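Local structure of DNA endonuclease i-cvui (Chlorella vulgaris, 5A77) at residues L10-L15 / L91-P96. The protein is a homing endonuclease of the LAGLIDADG family that cleaves DNA at a homing target in the presence of magnesium and probably serves intron homing. Sequence-based numbering, arbitrary orientation.
Sequences LKFAWL and LEKLLP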
loop_
_atom_site.group_PDB
_atom_site.type_symbol
_atom_site.label_atom_id
_atom_site.label_comp_id
_atom_site.label_asym_id
_atom_site.label_seq_id
_atom_site.Cartn_x
_atom_site.Cartn_y
_atom_site.Cartn_z
ATOM N N LEU B 10 -0.869 -13.687 11.049
ATOM C CA LEU B 10 -0.725 -12.251 11.250
ATOM C C LEU B 10 0.191 -11.620 10.223
ATOM O O LEU B 10 -0.035 -10.479 9.822
ATOM C CB LEU B 10 -0.206 -11.945 12.650
ATOM C CG LEU B 10 -1.241 -11.846 13.755
ATOM C CD1 LEU B 10 -0.567 -11.769 15.115
ATOM C CD2 LEU B 10 -2.087 -10.606 13.529
ATOM N N LYS B 11 1.244 -12.343 9.834
ATOM C CA LYS B 11 2.144 -11.890 8.775
ATOM C C LYS B 11 1.452 -11.899 7.402
ATOM O O LYS B 11 1.659 -10.997 6.587
ATOM C CB LYS B 11 3.414 -12.755 8.730
ATOM C CG LYS B 11 4.308 -12.646 9.977
ATOM C CD LYS B 11 4.872 -11.226 10.103
ATOM C CE LYS B 11 5.756 -11.031 11.330
ATOM N NZ LYS B 11 7.033 -11.790 11.248
ATOM N N PHE B 12 0.638 -12.923 7.150
ATOM C CA PHE B 12 -0.082 -13.046 5.884
ATOM C C PHE B 12 -1.170 -11.973 5.769
ATOM O O PHE B 12 -1.482 -11.506 4.674
ATOM C CB PHE B 12 -0.697 -14.445 5.742
ATOM C CG PHE B 12 0.319 -15.546 5.563
ATOM C CD1 PHE B 12 1.459 -15.341 4.804
ATOM C CD2 PHE B 12 0.131 -16.787 6.156
ATOM C CE1 PHE B 12 2.404 -16.358 4.643
ATOM C CE2 PHE B 12 1.070 -17.802 6.007
ATOM C CZ PHE B 12 2.209 -17.586 5.248
ATOM N N ALA B 13 -1.733 -11.575 6.908
ATOM C CA ALA B 13 -2.734 -10.507 6.945
ATOM C C ALA B 13 -2.078 -9.145 6.695
ATOM O O ALA B 13 -2.595 -8.329 5.925
ATOM C CB ALA B 13 -3.473 -10.510 8.277
ATOM N N TRP B 14 -0.943 -8.908 7.345
ATOM C CA TRP B 14 -0.150 -7.705 7.107
ATOM C C TRP B 14 0.236 -7.624 5.635
ATOM O O TRP B 14 0.062 -6.590 4.998
ATOM C CB TRP B 14 1.115 -7.680 7.991
ATOM C CG TRP B 14 2.037 -6.522 7.677
ATOM C CD1 TRP B 14 2.017 -5.280 8.247
ATOM C CD2 TRP B 14 3.107 -6.504 6.708
ATOM N NE1 TRP B 14 2.998 -4.492 7.692
ATOM C CE2 TRP B 14 3.674 -5.210 6.761
ATOM C CE3 TRP B 14 3.629 -7.448 5.823
ATOM C CZ2 TRP B 14 4.748 -4.849 5.934
ATOM C CZ3 TRP B 14 4.698 -7.080 5.010
ATOM C CH2 TRP B 14 5.243 -5.788 5.073
ATOM N N LEU B 15 0.762 -8.723 5.101
ATOM C CA LEU B 15 1.201 -8.767 3.709
ATOM C C LEU B 15 0.028 -8.610 2.748
ATOM O O LEU B 15 0.133 -7.935 1.720
ATOM C CB LEU B 15 1.946 -10.069 3.413
ATOM C CG LEU B 15 2.489 -10.093 1.986
ATOM C CD1 LEU B 15 3.327 -8.845 1.740
ATOM C CD2 LEU B 15 3.293 -11.360 1.711
ATOM N N LEU B 91 -0.917 -17.367 -3.412
ATOM C CA LEU B 91 -2.246 -16.789 -3.438
ATOM C C LEU B 91 -3.168 -17.370 -2.362
ATOM O O LEU B 91 -3.874 -16.600 -1.694
ATOM C CB LEU B 91 -2.851 -16.944 -4.829
ATOM C CG LEU B 91 -2.224 -15.876 -5.733
ATOM C CD1 LEU B 91 -2.650 -16.001 -7.185
ATOM C CD2 LEU B 91 -2.560 -14.493 -5.203
ATOM N N GLU B 92 -3.095 -18.661 -2.179
ATOM C CA GLU B 92 -3.844 -19.350 -1.181
ATOM C C GLU B 92 -3.460 -18.925 0.236
ATOM O O GLU B 92 -4.168 -19.179 1.178
ATOM C CB GLU B 92 -3.682 -20.869 -1.365
ATOM C CG GLU B 92 -3.009 -21.341 -2.660
ATOM C CD GLU B 92 -3.388 -22.761 -3.073
ATOM O OE1 GLU B 92 -4.400 -22.924 -3.766
ATOM O OE2 GLU B 92 -2.675 -23.719 -2.727
ATOM N N LYS B 93 -2.318 -18.289 0.388
ATOM C CA LYS B 93 -1.867 -17.740 1.664
ATOM C C LYS B 93 -2.585 -16.436 1.916
ATOM O O LYS B 93 -3.104 -16.208 3.002
ATOM C CB LYS B 93 -0.354 -17.528 1.677
ATOM C CG LYS B 93 0.424 -18.745 2.111
ATOM C CD LYS B 93 1.848 -18.661 1.637
ATOM C CE LYS B 93 2.570 -19.964 1.869
ATOM N NZ LYS B 93 3.855 -19.997 1.109
ATOM N N LEU B 94 -2.635 -15.597 0.885
ATOM C CA LEU B 94 -3.181 -14.247 0.992
ATOM C C LEU B 94 -4.695 -14.192 0.829
ATOM O O LEU B 94 -5.369 -13.413 1.501
ATOM C CB LEU B 94 -2.517 -13.344 -0.048
ATOM C CG LEU B 94 -1.002 -13.285 0.161
ATOM C CD1 LEU B 94 -0.294 -12.417 -0.875
ATOM C CD2 LEU B 94 -0.726 -12.785 1.564
ATOM N N LEU B 95 -5.207 -15.032 -0.068
ATOM C CA LEU B 95 -6.622 -15.093 -0.455
ATOM C C LEU B 95 -7.639 -14.828 0.660
ATOM O O LEU B 95 -8.536 -14.005 0.479
ATOM C CB LEU B 95 -6.899 -16.459 -1.079
ATOM C CG LEU B 95 -7.843 -16.591 -2.258
ATOM C CD1 LEU B 95 -7.637 -15.455 -3.236
ATOM C CD2 LEU B 95 -7.557 -17.936 -2.915
ATOM N N PRO B 96 -7.502 -15.500 1.823
ATOM C CA PRO B 96 -8.462 -15.203 2.895
ATOM C C PRO B 96 -8.409 -13.757 3.414
ATOM O O PRO B 96 -9.349 -13.324 4.092
ATOM C CB PRO B 96 -8.052 -16.172 4.011
ATOM C CG PRO B 96 -7.294 -17.257 3.324
ATOM C CD PRO B 96 -6.563 -16.568 2.223
#
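Phe12 and Leu94 mark where the two helices come closest, their CA atoms 5.9 Å apart, and the contact is made by van der Waals packing without a hydrogen bond. The tight part centres on Phe12. Lys93 runs extended across one face of its ring, Lys93 CG 4.0 Å from the centroid and 20° off the normal, a CH-pi contact displaced toward the rim. Lys93 CD follows at 3.8 Å from Phe12 CZ, and the chain then leads away until NZ makes a weak hydrogen bond to Leu64 O. From Leu94, CD2 presses a methyl against the backbone O of Phe12 at 3.4 Å; chi1 (-60°) sets CG beside the backbone N, and chi2 leaves CD2 facing helix 6-22. The same methyl meets Leu15 CG more slackly, at 4.2 Å, though both leucines are buried, whereas Phe12 and Lys93 are partly open to solvent. With an alanine at Phe12, the Lys93 methylenes would probably lose their aromatic support and a gap would open beside Ile63 and Tyr97. Helix 55-64 completes the cluster through Ile60, Ile63 and Leu64, while helix 6-22, the LAGLIDADG helix, meets the second subunit through Trp14, and helix 84-94 rests by Leu91 on helix 102-114.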